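PDB 7BUG: terminal oxygenase component of carbazole from Janthinobacterium sp., which catalyses angular dioxygenation of carbazole at C-9a and C-1, giving an unstable cis-hydrodiol that opens to 2'-aminobiphenyl-2,3-diol, using a Rieske [2Fe-2S] cluster and a mononuclear iron. Local coordinates for residues K44-K47 / N52-V55; L65-L70 / V74-K79; S86-W91 / Y97-G102. All coordinates share one frame; numbering follows the deposited sequence.

Contact 1 of 3, residues K44-K47 / N52-V55. With PG4 (tetraethylene glycol), chain I.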
ATOM      1  N   LYS A  44      23.903   2.835 -15.717  1.00 16.00           N
ATOM      2  CA  LYS A  44      22.829   1.912 -15.278  1.00 17.47           C
ATOM      3  C   LYS A  44      22.459   2.297 -13.859  1.00 16.34           C
ATOM      4  O   LYS A  44      23.365   2.664 -13.071  1.00 15.50           O
ATOM      5  CB  LYS A  44      23.336   0.479 -15.361  1.00 20.80           C
ATOM      6  CG  LYS A  44      23.672   0.004 -16.778  1.00 28.14           C
ATOM      7  CD  LYS A  44      22.416  -0.266 -17.613  1.00 33.93           C
ATOM      8  CE  LYS A  44      22.667  -0.692 -19.052  1.00 35.63           C
ATOM      9  NZ  LYS A  44      23.738   0.119 -19.682  1.00 41.63           N
ATOM     10  N   THR A  45      21.173   2.201 -13.517  1.00 16.14           N
ATOM     11  CA  THR A  45      20.661   2.485 -12.159  1.00 18.34           C
ATOM     12  C   THR A  45      20.423   1.172 -11.454  1.00 17.73           C
ATOM     13  O   THR A  45      20.020   0.220 -12.116  1.00 22.14           O
ATOM     14  CB  THR A  45      19.241   3.047 -12.205  1.00 26.75           C
ATOM     15  OG1 THR A  45      18.487   2.123 -12.994  1.00 30.59           O
ATOM     16  CG2 THR A  45      19.161   4.391 -12.847  1.00 28.27           C
ATOM     17  N   LEU A  46      20.645   1.157 -10.154  1.00 14.25           N
ATOM     18  CA  LEU A  46      20.258  -0.009  -9.355  1.00 14.17           C
ATOM     19  C   LEU A  46      20.113   0.466  -7.915  1.00 12.17           C
ATOM     20  O   LEU A  46      20.555   1.562  -7.581  1.00 13.27           O
ATOM     21  CB  LEU A  46      21.285  -1.105  -9.516  1.00 16.28           C
ATOM     22  CG  LEU A  46      22.688  -0.731  -9.046  1.00 18.55           C
ATOM     23  CD1 LEU A  46      22.954  -1.219  -7.648  1.00 21.73           C
ATOM     24  CD2 LEU A  46      23.697  -1.303 -10.012  1.00 24.69           C
ATOM     25  N   LYS A  47      19.463  -0.344  -7.118  1.00 11.51           N
ATOM     26  CA  LYS A  47      19.325  -0.077  -5.674  1.00 11.13           C
ATOM     27  C   LYS A  47      20.060  -1.187  -4.909  1.00 10.70           C
ATOM     28  O   LYS A  47      19.811  -2.382  -5.148  1.00 12.39           O
ATOM     29  CB  LYS A  47      17.848   0.046  -5.314  1.00 10.94           C
ATOM     30  CG  LYS A  47      17.677   0.405  -3.847  1.00 11.80           C
ATOM     31  CD  LYS A  47      16.210   0.531  -3.421  1.00 14.62           C
ATOM     32  CE  LYS A  47      15.698   1.904  -3.745  1.00 19.49           C
ATOM     33  NZ  LYS A  47      14.296   2.018  -3.301  1.00 22.47           N
ATOM     34  N   ASN A  52      19.948   4.148  -3.960  1.00  9.51           N
ATOM     35  CA  ASN A  52      19.903   4.197  -5.443  1.00  9.85           C
ATOM     36  C   ASN A  52      21.295   4.629  -5.912  1.00  9.57           C
ATOM     37  O   ASN A  52      21.784   5.686  -5.454  1.00  9.74           O
ATOM     38  CB  ASN A  52      18.877   5.191  -6.013  1.00 11.02           C
ATOM     39  CG  ASN A  52      17.454   4.738  -5.737  1.00 12.93           C
ATOM     40  OD1 ASN A  52      17.125   3.585  -6.022  1.00 13.46           O
ATOM     41  ND2 ASN A  52      16.654   5.602  -5.151  1.00 14.38           N
ATOM     42  N   LEU A  53      21.882   3.849  -6.812  1.00 10.15           N
ATOM     43  CA  LEU A  53      23.222   4.091  -7.338  1.00 10.06           C
ATOM     44  C   LEU A  53      23.202   4.148  -8.860  1.00 10.63           C
ATOM     45  O   LEU A  53      22.334   3.512  -9.538  1.00 12.57           O
ATOM     46  CB  LEU A  53      24.138   2.944  -6.929  1.00 10.47           C
ATOM     47  CG  LEU A  53      24.226   2.637  -5.429  1.00 10.27           C
ATOM     48  CD1 LEU A  53      25.159   1.482  -5.147  1.00 11.32           C
ATOM     49  CD2 LEU A  53      24.590   3.860  -4.616  1.00 11.05           C
ATOM     50  N   LEU A  54      24.187   4.859  -9.380  1.00 10.47           N
ATOM     51  CA  LEU A  54      24.446   4.910 -10.830  1.00 12.27           C
ATOM     52  C   LEU A  54      25.824   4.318 -11.068  1.00 11.79           C
ATOM     53  O   LEU A  54      26.766   4.650 -10.313  1.00 13.54           O
ATOM     54  CB  LEU A  54      24.480   6.343 -11.332  1.00 15.22           C
ATOM     55  CG  LEU A  54      23.216   6.898 -11.944  1.00 20.47           C
ATOM     56  CD1 LEU A  54      23.519   8.314 -12.389  1.00 23.99           C
ATOM     57  CD2 LEU A  54      22.728   6.064 -13.136  1.00 20.78           C
ATOM     58  N   VAL A  55      25.913   3.445 -12.040  1.00 13.61           N
ATOM     59  CA  VAL A  55      27.210   2.854 -12.471  1.00 12.81           C
ATOM     60  C   VAL A  55      27.419   3.254 -13.921  1.00 13.04           C
ATOM     61  O   VAL A  55      26.514   3.133 -14.734  1.00 14.04           O
ATOM     62  CB  VAL A  55      27.263   1.341 -12.276  1.00 14.97           C
ATOM     63  CG1 VAL A  55      28.596   0.801 -12.716  1.00 15.86           C
ATOM     64  CG2 VAL A  55      26.973   0.954 -10.840  1.00 15.79           C
TER
HETATM   65  O1  PG4 I 406      12.193   4.243  -2.465  1.00 40.93           O
HETATM   66  C1  PG4 I 406      13.373   5.060  -2.424  1.00 37.26           C
HETATM   67  C2  PG4 I 406      13.597   5.791  -3.693  1.00 30.23           C
HETATM   68  O2  PG4 I 406      13.933   4.856  -4.708  1.00 25.09           O
HETATM   69  C3  PG4 I 406      13.155   5.033  -5.884  1.00 28.72           C
HETATM   70  C4  PG4 I 406      13.608   4.081  -6.923  1.00 28.92           C
HETATM   71  O3  PG4 I 406      13.361   2.752  -6.464  1.00 30.71           O
HETATM   72  C5  PG4 I 406      13.987   1.770  -7.292  1.00 36.05           C
HETATM   73  C6  PG4 I 406      13.376   0.413  -7.104  1.00 38.39           C
HETATM   74  O4  PG4 I 406      13.384   0.047  -5.724  1.00 44.81           O
HETATM   75  C7  PG4 I 406      12.621  -1.130  -5.449  1.00 50.11           C
HETATM   76  C8  PG4 I 406      13.160  -2.296  -6.225  1.00 50.88           C
HETATM   77  O5  PG4 I 406      12.805  -3.537  -5.656  1.00 54.46           O
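Lys-47 and Asn-52 face each other across a non-hydrogen-bonded antiparallel pair, and their side chains leave the same face of the sheet and meet beyond it. The lysine chain can be followed outward. Its CG stands anti to the backbone N (chi1 -177°), which sends the chain straight off the strand beside the asparagine; CB of Lys-47 passes OD1 of Asn-52 at 3.7 Å, with CG little farther off. A bend at chi3 then brings CE of Lys-47 to 3.2 Å from OD1 of Asn-52, while CD runs alongside O4 of a tetraethylene glycol molecule. The ammonium group NZ at the tip ends among the ether oxygens of this glycol, with a hydrogen bond to its O2 and weak ones to O3 and O4. Asn-52 turns its other branch to the same molecule: ND2 donates a nearly straight hydrogen bond of 2.9 Å to the glycol O2, so one ether oxygen is held by both residues. The glycol is probably a component of the crystallisation liquor.

The opposite face is mostly apolar, the Lys-44 chain leading away to Glu-42. Leu-46 CD2 reaches diagonally to CG2 of Val-55 at 4.1 Å, and its CD1 lies near CD1 of Leu-53; Met-33, Ile-38 and Ile-135 add to this buried layer. Between the faces, Lys-44 pairs with Val-55 and Leu-46 with Leu-53, each through two backbone hydrogen bonds. The bond from Leu-53 N to Leu-46 O is 2.8 Å long and almost linear at 174°. Leu-54, beside Thr-45 on the face of Lys-47, brings CD2 to 3.5 Å from Lys-44 O. These features are those of a beta hairpin, here forming the edge of the six-stranded sheet in the Rieske domain.

Contact 2 of 3, residues L65-L70 / V74-K79. With FES (Fe2/s2 (inorganic) cluster), chain D.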
ATOM      1  N   LEU A  65      28.339   6.422  -8.552  1.00 11.60           N
ATOM      2  CA  LEU A  65      27.870   7.654  -7.879  1.00 13.40           C
ATOM      3  C   LEU A  65      26.530   7.354  -7.256  1.00 13.08           C
ATOM      4  O   LEU A  65      25.763   6.567  -7.818  1.00 12.58           O
ATOM      5  CB  LEU A  65      27.643   8.777  -8.894  1.00 16.11           C
ATOM      6  CG  LEU A  65      28.826   9.616  -9.298  1.00 20.91           C
ATOM      7  CD1 LEU A  65      28.414  10.500 -10.452  1.00 19.71           C
ATOM      8  CD2 LEU A  65      29.307  10.460  -8.116  1.00 19.92           C
ATOM      9  N   LYS A  66      26.269   7.945  -6.119  1.00 11.77           N
ATOM     10  CA  LYS A  66      24.895   7.876  -5.571  1.00 11.86           C
ATOM     11  C   LYS A  66      23.956   8.541  -6.575  1.00 11.54           C
ATOM     12  O   LYS A  66      24.183   9.659  -6.987  1.00 10.45           O
ATOM     13  CB  LYS A  66      24.821   8.452  -4.169  1.00 13.37           C
ATOM     14  CG  LYS A  66      23.394   8.468  -3.629  1.00 16.30           C
ATOM     15  CD  LYS A  66      23.436   8.702  -2.128  1.00 18.55           C
ATOM     16  CE  LYS A  66      23.949   7.514  -1.363  1.00 21.03           C
ATOM     17  NZ  LYS A  66      23.595   7.587   0.060  1.00 22.40           N
ATOM     18  N   ASP A  67      22.849   7.888  -6.871  1.00 10.07           N
ATOM     19  CA  ASP A  67      21.834   8.416  -7.803  1.00 10.50           C
ATOM     20  C   ASP A  67      20.864   9.313  -7.042  1.00  9.74           C
ATOM     21  O   ASP A  67      19.685   8.966  -6.883  1.00  9.93           O
ATOM     22  CB  ASP A  67      21.154   7.246  -8.482  1.00 10.31           C
ATOM     23  CG  ASP A  67      20.186   7.636  -9.599  1.00 10.45           C
ATOM     24  OD1 ASP A  67      20.257   8.780 -10.111  1.00 11.42           O
ATOM     25  OD2 ASP A  67      19.416   6.731 -10.007  1.00 11.07           O
ATOM     26  N   ARG A  68      21.359  10.420  -6.504  1.00  9.87           N
ATOM     27  CA  ARG A  68      20.538  11.347  -5.672  1.00 10.90           C
ATOM     28  C   ARG A  68      21.272  12.677  -5.707  1.00 11.09           C
ATOM     29  O   ARG A  68      22.348  12.792  -5.061  1.00 11.02           O
ATOM     30  CB  ARG A  68      20.320  10.874  -4.250  1.00 12.14           C
ATOM     31  CG  ARG A  68      19.339  11.770  -3.503  1.00 14.60           C
ATOM     32  CD  ARG A  68      18.972  11.331  -2.097  1.00 16.00           C
ATOM     33  NE  ARG A  68      20.194  11.378  -1.351  1.00 18.50           N
ATOM     34  CZ  ARG A  68      20.473  10.661  -0.265  1.00 19.03           C
ATOM     35  NH1 ARG A  68      19.564   9.884   0.285  1.00 20.72           N
ATOM     36  NH2 ARG A  68      21.663  10.733   0.263  1.00 23.03           N
ATOM     37  N   CYS A  69      20.776  13.634  -6.485  1.00  9.34           N
ATOM     38  CA  CYS A  69      21.393  14.966  -6.576  1.00  9.21           C
ATOM     39  C   CYS A  69      21.505  15.603  -5.172  1.00  9.49           C
ATOM     40  O   CYS A  69      20.556  15.527  -4.388  1.00  9.67           O
ATOM     41  CB  CYS A  69      20.629  15.845  -7.544  1.00  8.80           C
ATOM     42  SG  CYS A  69      21.504  17.390  -7.883  1.00  9.62           S
ATOM     43  N   LEU A  70      22.614  16.279  -4.894  1.00  8.86           N
ATOM     44  CA  LEU A  70      22.812  17.024  -3.615  1.00  9.43           C
ATOM     45  C   LEU A  70      21.818  18.166  -3.454  1.00 10.01           C
ATOM     46  O   LEU A  70      21.574  18.609  -2.332  1.00 10.93           O
ATOM     47  CB  LEU A  70      24.224  17.596  -3.600  1.00 10.17           C
ATOM     48  CG  LEU A  70      25.344  16.589  -3.518  1.00 11.12           C
ATOM     49  CD1 LEU A  70      26.698  17.311  -3.455  1.00 12.53           C
ATOM     50  CD2 LEU A  70      25.185  15.593  -2.392  1.00 12.23           C
ATOM     51  N   VAL A  74      16.731  14.674  -6.445  1.00  8.23           N
ATOM     52  CA  VAL A  74      16.185  13.878  -7.564  1.00  8.73           C
ATOM     53  C   VAL A  74      17.165  12.771  -7.950  1.00  9.46           C
ATOM     54  O   VAL A  74      18.365  12.899  -7.785  1.00  9.11           O
ATOM     55  CB  VAL A  74      15.824  14.747  -8.767  1.00  9.20           C
ATOM     56  CG1 VAL A  74      14.794  15.820  -8.430  1.00 10.05           C
ATOM     57  CG2 VAL A  74      17.064  15.342  -9.448  1.00  9.37           C
ATOM     58  N   GLN A  75      16.665  11.695  -8.531  1.00  9.39           N
ATOM     59  CA  GLN A  75      17.543  10.721  -9.240  1.00 10.08           C
ATOM     60  C   GLN A  75      18.033  11.387 -10.537  1.00  9.22           C
ATOM     61  O   GLN A  75      17.232  11.791 -11.391  1.00  9.77           O
ATOM     62  CB  GLN A  75      16.793   9.429  -9.490  1.00  9.85           C
ATOM     63  CG  GLN A  75      16.764   8.560  -8.237  1.00 10.65           C
ATOM     64  CD  GLN A  75      15.985   7.281  -8.467  1.00 11.34           C
ATOM     65  OE1 GLN A  75      14.782   7.188  -8.118  1.00 13.04           O
ATOM     66  NE2 GLN A  75      16.628   6.281  -9.054  1.00 11.00           N
ATOM     67  N   LEU A  76      19.337  11.454 -10.709  1.00 10.25           N
ATOM     68  CA  LEU A  76      19.917  11.941 -11.975  1.00 10.98           C
ATOM     69  C   LEU A  76      19.462  11.005 -13.100  1.00 11.27           C
ATOM     70  O   LEU A  76      19.340  11.471 -14.244  1.00 11.99           O
ATOM     71  CB  LEU A  76      21.439  11.999 -11.864  1.00 12.46           C
ATOM     72  CG  LEU A  76      21.961  13.200 -11.090  1.00 15.60           C
ATOM     73  CD1 LEU A  76      21.923  12.846  -9.650  1.00 16.67           C
ATOM     74  CD2 LEU A  76      23.341  13.565 -11.578  1.00 18.78           C
ATOM     75  N   SER A  77      19.220   9.734 -12.807  1.00 10.00           N
ATOM     76  CA  SER A  77      18.870   8.717 -13.832  1.00 11.60           C
ATOM     77  C   SER A  77      17.507   8.966 -14.472  1.00 13.07           C
ATOM     78  O   SER A  77      17.211   8.324 -15.509  1.00 14.57           O
ATOM     79  CB  SER A  77      18.931   7.363 -13.243  1.00 12.32           C
ATOM     80  OG  SER A  77      18.034   7.207 -12.156  1.00 13.06           O
ATOM     81  N   VAL A  78      16.680   9.831 -13.913  1.00 12.70           N
ATOM     82  CA  VAL A  78      15.379  10.182 -14.556  1.00 13.49           C
ATOM     83  C   VAL A  78      15.634  10.729 -15.957  1.00 14.00           C
ATOM     84  O   VAL A  78      14.860  10.437 -16.885  1.00 14.01           O
ATOM     85  CB  VAL A  78      14.603  11.177 -13.698  1.00 14.30           C
ATOM     86  CG1 VAL A  78      13.411  11.734 -14.453  1.00 15.52           C
ATOM     87  CG2 VAL A  78      14.173  10.551 -12.383  1.00 15.60           C
ATOM     88  N   LYS A  79      16.745  11.406 -16.136  1.00 12.03           N
ATOM     89  CA  LYS A  79      17.159  11.904 -17.457  1.00 12.57           C
ATOM     90  C   LYS A  79      18.669  12.102 -17.440  1.00 12.34           C
ATOM     91  O   LYS A  79      19.162  13.099 -16.940  1.00 12.26           O
ATOM     92  CB  LYS A  79      16.468  13.214 -17.826  1.00 12.34           C
ATOM     93  CG  LYS A  79      16.844  13.730 -19.217  1.00 15.20           C
ATOM     94  CD  LYS A  79      16.144  15.024 -19.584  1.00 17.34           C
ATOM     95  CE  LYS A  79      16.447  15.524 -20.992  1.00 20.04           C
ATOM     96  NZ  LYS A  79      17.845  16.008 -21.171  1.00 23.47           N
TER
HETATM   97 FE1  FES D 401      19.945  18.308  -9.413  1.00  9.48          FE
HETATM   98 FE2  FES D 401      18.886  20.738  -8.874  1.00  9.30          FE
HETATM   99  S1  FES D 401      20.726  20.274 -10.063  1.00  9.72           S
HETATM  100  S2  FES D 401      18.068  18.743  -8.259  1.00  9.45           S
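One carboxylate, that of Asp-67, gathers three donors from the 74-79 segment. OD2 accepts twice: Ser-77 OG donates to the syn lone pair of Asp-67 OD2 at 2.6 Å, and Gln-75 NE2 comes from above the carboxylate plane at 3.0 Å, 55° out of it. The second bond lies in the amide plane of Gln-75, and the two flat groups are turned 73° against each other. OD1 of Asp-67 uses its own syn lone pair for Ser-77 N at 3.0 Å. Bonds to both oxygens, in and out of the plane, fix the rotation of the carboxylate, and such a set of donors probably favours its ionised form. Asp-67 is also the centre of an inverse gamma turn, where the chain leaves its strand.

Farther along, Cys-69 N donates to Val-74 O at 2.8 Å, which holds the cysteine backbone beside the second segment. Cys-69 SG, anti to the backbone N (chi1 -171°), binds FE1 of the cluster at 2.4 Å. Val-74 CG2 lies 3.7 Å from the bridging sulfide S2, and Leu-76 CD1 packs against Cys-69 CB at 3.9 Å.

Met-340 and Phe-343 of a second subunit pack on Val-74 and Arg-68. Within the chain, the contact starts at the end of strand 61-66; Asp-67, Gln-75 and Ser-77 touch strand 51-58, while Cys-69 and Leu-76 pack on Tyr-97 of strand 95-98.

Contact 3 of 3, residues S86-W91 / Y97-G102. With MG (magnesium ion), chain F; FES (Fe2/s2 (inorganic) cluster), chain D.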
ATOM      1  N   SER A  86      33.958  12.590 -18.452  1.00 17.20           N
ATOM      2  CA  SER A  86      34.325  12.490 -17.030  1.00 18.62           C
ATOM      3  C   SER A  86      33.202  12.913 -16.085  1.00 14.98           C
ATOM      4  O   SER A  86      33.443  12.843 -14.893  1.00 13.38           O
ATOM      5  CB  SER A  86      35.553  13.252 -16.728  1.00 19.53           C
ATOM      6  OG  SER A  86      35.369  14.614 -16.988  1.00 26.83           O
ATOM      7  N   THR A  87      32.083  13.399 -16.611  1.00 14.09           N
ATOM      8  CA  THR A  87      31.084  14.023 -15.716  1.00 13.07           C
ATOM      9  C   THR A  87      29.664  13.530 -15.993  1.00 12.41           C
ATOM     10  O   THR A  87      29.356  12.959 -17.048  1.00 13.57           O
ATOM     11  CB  THR A  87      31.091  15.559 -15.756  1.00 13.42           C
ATOM     12  OG1 THR A  87      30.727  15.981 -17.065  1.00 12.59           O
ATOM     13  CG2 THR A  87      32.435  16.139 -15.352  1.00 13.81           C
ATOM     14  N   ILE A  88      28.780  13.833 -15.061  1.00 10.82           N
ATOM     15  CA  ILE A  88      27.317  13.742 -15.309  1.00 11.07           C
ATOM     16  C   ILE A  88      26.704  15.047 -14.819  1.00 11.00           C
ATOM     17  O   ILE A  88      27.160  15.556 -13.760  1.00 10.48           O
ATOM     18  CB  ILE A  88      26.666  12.488 -14.653  1.00 11.12           C
ATOM     19  CG1 ILE A  88      25.164  12.394 -14.962  1.00 11.46           C
ATOM     20  CG2 ILE A  88      26.982  12.418 -13.182  1.00 12.29           C
ATOM     21  CD1 ILE A  88      24.531  11.032 -14.637  1.00 10.78           C
ATOM     22  N   THR A  89      25.698  15.548 -15.536  1.00 10.71           N
ATOM     23  CA  THR A  89      25.021  16.815 -15.237  1.00 10.21           C
ATOM     24  C   THR A  89      23.595  16.454 -14.807  1.00 10.40           C
ATOM     25  O   THR A  89      22.871  15.820 -15.624  1.00 10.39           O
ATOM     26  CB  THR A  89      25.038  17.723 -16.485  1.00 10.26           C
ATOM     27  OG1 THR A  89      26.408  18.043 -16.732  1.00 10.94           O
ATOM     28  CG2 THR A  89      24.197  18.960 -16.322  1.00 10.18           C
ATOM     29  N   CYS A  90      23.195  16.864 -13.626  1.00  9.77           N
ATOM     30  CA  CYS A  90      21.780  16.670 -13.214  1.00  9.47           C
ATOM     31  C   CYS A  90      20.898  17.375 -14.236  1.00  9.97           C
ATOM     32  O   CYS A  90      21.182  18.527 -14.653  1.00 10.38           O
ATOM     33  CB  CYS A  90      21.565  17.202 -11.815  1.00  9.06           C
ATOM     34  SG  CYS A  90      19.860  16.946 -11.278  1.00  9.64           S
ATOM     35  N   TRP A  91      19.805  16.747 -14.605  1.00  9.92           N
ATOM     36  CA  TRP A  91      18.848  17.269 -15.600  1.00  9.34           C
ATOM     37  C   TRP A  91      18.058  18.475 -15.080  1.00  8.84           C
ATOM     38  O   TRP A  91      17.416  19.142 -15.905  1.00  9.33           O
ATOM     39  CB  TRP A  91      17.909  16.148 -16.018  1.00  8.93           C
ATOM     40  CG  TRP A  91      17.249  15.501 -14.855  1.00  9.59           C
ATOM     41  CD1 TRP A  91      17.673  14.374 -14.192  1.00  9.02           C
ATOM     42  CD2 TRP A  91      16.075  15.965 -14.157  1.00  9.34           C
ATOM     43  NE1 TRP A  91      16.826  14.092 -13.157  1.00  9.87           N
ATOM     44  CE2 TRP A  91      15.866  15.063 -13.081  1.00  9.29           C
ATOM     45  CE3 TRP A  91      15.203  17.030 -14.315  1.00  9.75           C
ATOM     46  CZ2 TRP A  91      14.787  15.194 -12.200  1.00 10.20           C
ATOM     47  CZ3 TRP A  91      14.166  17.193 -13.417  1.00  9.79           C
ATOM     48  CH2 TRP A  91      13.970  16.289 -12.364  1.00 10.83           C
ATOM     49  N   TYR A  97      28.819  16.691 -11.737  1.00 10.90           N
ATOM     50  CA  TYR A  97      29.667  15.896 -10.831  1.00 10.49           C
ATOM     51  C   TYR A  97      30.692  15.096 -11.631  1.00 10.94           C
ATOM     52  O   TYR A  97      30.408  14.565 -12.695  1.00 11.70           O
ATOM     53  CB  TYR A  97      28.801  14.954 -10.010  1.00 11.21           C
ATOM     54  CG  TYR A  97      27.678  15.652  -9.277  1.00 10.86           C
ATOM     55  CD1 TYR A  97      27.882  16.147  -7.998  1.00 11.37           C
ATOM     56  CD2 TYR A  97      26.399  15.693  -9.801  1.00 10.28           C
ATOM     57  CE1 TYR A  97      26.858  16.718  -7.275  1.00 10.75           C
ATOM     58  CE2 TYR A  97      25.363  16.285  -9.101  1.00 10.33           C
ATOM     59  CZ  TYR A  97      25.591  16.787  -7.828  1.00 10.88           C
ATOM     60  OH  TYR A  97      24.504  17.279  -7.144  1.00 10.92           O
ATOM     61  N   ARG A  98      31.897  15.008 -11.086  1.00 12.29           N
ATOM     62  CA  ARG A  98      32.906  14.071 -11.629  1.00 13.63           C
ATOM     63  C   ARG A  98      32.589  12.648 -11.193  1.00 11.98           C
ATOM     64  O   ARG A  98      32.430  12.422 -10.003  1.00 12.01           O
ATOM     65  CB  ARG A  98      34.294  14.501 -11.172  1.00 15.36           C
ATOM     66  CG  ARG A  98      34.675  15.879 -11.689  1.00 18.12           C
ATOM     67  CD  ARG A  98      36.189  15.988 -11.599  1.00 22.95           C
ATOM     68  NE  ARG A  98      36.600  16.107 -10.237  1.00 22.14           N
ATOM     69  CZ  ARG A  98      37.120  17.200  -9.671  1.00 29.00           C
ATOM     70  NH1 ARG A  98      37.260  18.326 -10.364  1.00 32.90           N
ATOM     71  NH2 ARG A  98      37.505  17.161  -8.406  1.00 26.11           N
ATOM     72  N   TRP A  99      32.585  11.693 -12.114  1.00 11.78           N
ATOM     73  CA  TRP A  99      32.460  10.271 -11.764  1.00 12.12           C
ATOM     74  C   TRP A  99      33.600   9.867 -10.834  1.00 13.17           C
ATOM     75  O   TRP A  99      33.392   8.999  -9.997  1.00 13.00           O
ATOM     76  CB  TRP A  99      32.432   9.421 -13.025  1.00 13.53           C
ATOM     77  CG  TRP A  99      31.182   9.547 -13.823  1.00 13.45           C
ATOM     78  CD1 TRP A  99      30.938  10.328 -14.925  1.00 12.76           C
ATOM     79  CD2 TRP A  99      29.953   8.827 -13.553  1.00 12.38           C
ATOM     80  NE1 TRP A  99      29.659  10.131 -15.363  1.00 13.75           N
ATOM     81  CE2 TRP A  99      29.045   9.192 -14.560  1.00 12.06           C
ATOM     82  CE3 TRP A  99      29.562   7.878 -12.609  1.00 11.89           C
ATOM     83  CZ2 TRP A  99      27.728   8.722 -14.597  1.00 13.43           C
ATOM     84  CZ3 TRP A  99      28.271   7.372 -12.674  1.00 13.34           C
ATOM     85  CH2 TRP A  99      27.398   7.728 -13.697  1.00 12.95           C
ATOM     86  N   GLU A 100      34.825  10.366 -11.046  1.00 13.38           N
ATOM     87  CA  GLU A 100      35.996   9.761 -10.360  1.00 15.59           C
ATOM     88  C   GLU A 100      35.968  10.061  -8.862  1.00 14.64           C
ATOM     89  O   GLU A 100      36.418   9.188  -8.088  1.00 14.65           O
ATOM     90  CB  GLU A 100      37.290  10.305 -10.990  1.00 18.96           C
ATOM     91  CG  GLU A 100      38.506   9.559 -10.505  1.00 23.38           C
ATOM     92  CD  GLU A 100      39.052  10.109  -9.212  1.00 30.89           C
ATOM     93  OE1 GLU A 100      38.937  11.360  -9.011  1.00 33.50           O
ATOM     94  OE2 GLU A 100      39.613   9.304  -8.428  1.00 34.84           O
ATOM     95  N   ASP A 101      35.467  11.213  -8.405  1.00 13.19           N
ATOM     96  CA  ASP A 101      35.527  11.556  -6.976  1.00 14.41           C
ATOM     97  C   ASP A 101      34.230  12.185  -6.450  1.00 13.11           C
ATOM     98  O   ASP A 101      34.182  12.561  -5.251  1.00 14.09           O
ATOM     99  CB  ASP A 101      36.688  12.500  -6.678  1.00 16.96           C
ATOM    100  CG  ASP A 101      36.711  13.756  -7.506  1.00 20.20           C
ATOM    101  OD1 ASP A 101      35.690  14.129  -8.119  1.00 16.78           O
ATOM    102  OD2 ASP A 101      37.787  14.421  -7.490  1.00 22.02           O
ATOM    103  N   GLY A 102      33.229  12.312  -7.301  1.00 13.06           N
ATOM    104  CA  GLY A 102      31.911  12.890  -6.961  1.00 12.35           C
ATOM    105  C   GLY A 102      31.900  14.387  -6.748  1.00 12.58           C
ATOM    106  O   GLY A 102      30.881  14.957  -6.362  1.00 13.02           O
TER
HETATM  107 MG    MG F 403      36.291   7.293  -7.212  1.00 18.82          MG
HETATM  108 FE1  FES D 401      19.945  18.308  -9.413  1.00  9.48          FE
HETATM  109 FE2  FES D 401      18.886  20.738  -8.874  1.00  9.30          FE
HETATM  110  S1  FES D 401      20.726  20.274 -10.063  1.00  9.72           S
HETATM  111  S2  FES D 401      18.068  18.743  -8.259  1.00  9.45           S
HETATM  112  O   HOH W   1      35.635  11.913 -13.337  1.00 16.02           O
HETATM  113  O   HOH W   2      30.315  10.634 -18.311  1.00 18.08           O
HETATM  114  O   HOH W   3      34.258   7.293  -7.991  1.00 14.95           O
HETATM  115  O   HOH W   4      38.328   7.654  -6.675  1.00 19.75           O
HETATM  116  O   HOH W   5      36.867   6.263  -8.898  1.00 17.11           O
HETATM  117  O   HOH W   6      35.914   5.519  -6.222  1.00 18.41           O
HETATM  118  O   HOH W   7      35.691   8.369  -5.483  1.00 20.11           O
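Ile-88 lies over one face of the Trp-99 indole, CG2 standing 3.8 Å above the ring plane and offset toward the rim. CG1 of the isoleucine is anti to its backbone N (chi1 -178°), and the chain continues extended, so that Ile-88 CD1 also reaches Trp-99 CZ2 at 3.9 Å. The ring is brought there by Trp-99 CG standing anti to its carbonyl carbon (chi1 -71°), which swings the indole back across strand 87-89; its edge then meets the carbonyls of Ser-86 and Thr-87. Leu-54 and Leu-65 add to the packing around this pair.

The backbones pair through two hydrogen bonds between Ile-88 and Tyr-97, the one from Tyr-97 N to Ile-88 O being 2.9 Å long. Trp-99 N extends the pairing to Ser-86 O, from a direction tilted out of the carbonyl plane. At the end of strand 95-98, Arg-98 bends at chi3 and grips Asp-101 side-on: NE bonds to OD1 at 3.0 Å and NH2 to OD2 at 2.9 Å. Glu-100 O binds magnesium at 2.1 Å, five waters completing its shell, and OE2 accepts a hydrogen bond from one of them.

Two residues along from Ile-88, Cys-90 extends SG to FE1 of the cluster at 2.3 Å. The two segments therefore serve different metals: Cys-90 gives a thiolate to the Rieske cluster, while the loop after the hairpin lends a backbone carbonyl to a magnesium otherwise bound by water.

Overall arrangement
The three contacts follow one another along the chain and all lie in the Rieske domain. Contacts 1 and 2 are joined through neighbouring strands of one sheet, with their centres about 9 Å apart and a probable hydrogen bond of 2.8 Å from Leu-54 N to Leu-65 O. Contact 3, about 14 Å from contact 1 between centres, meets it where Leu-54 CD1 packs on Ile-88 CD1. Contacts 2 and 3, about 10 Å apart at their centres, supply Cys-69 and Cys-90, the two thiolates on the same iron; His-71 and His-93 also bind the cluster. Contact 1 stays farther back, the Leu-54 side chain being about 11 Å from the cluster. Contacts 2 and 3 both touch the second subunit.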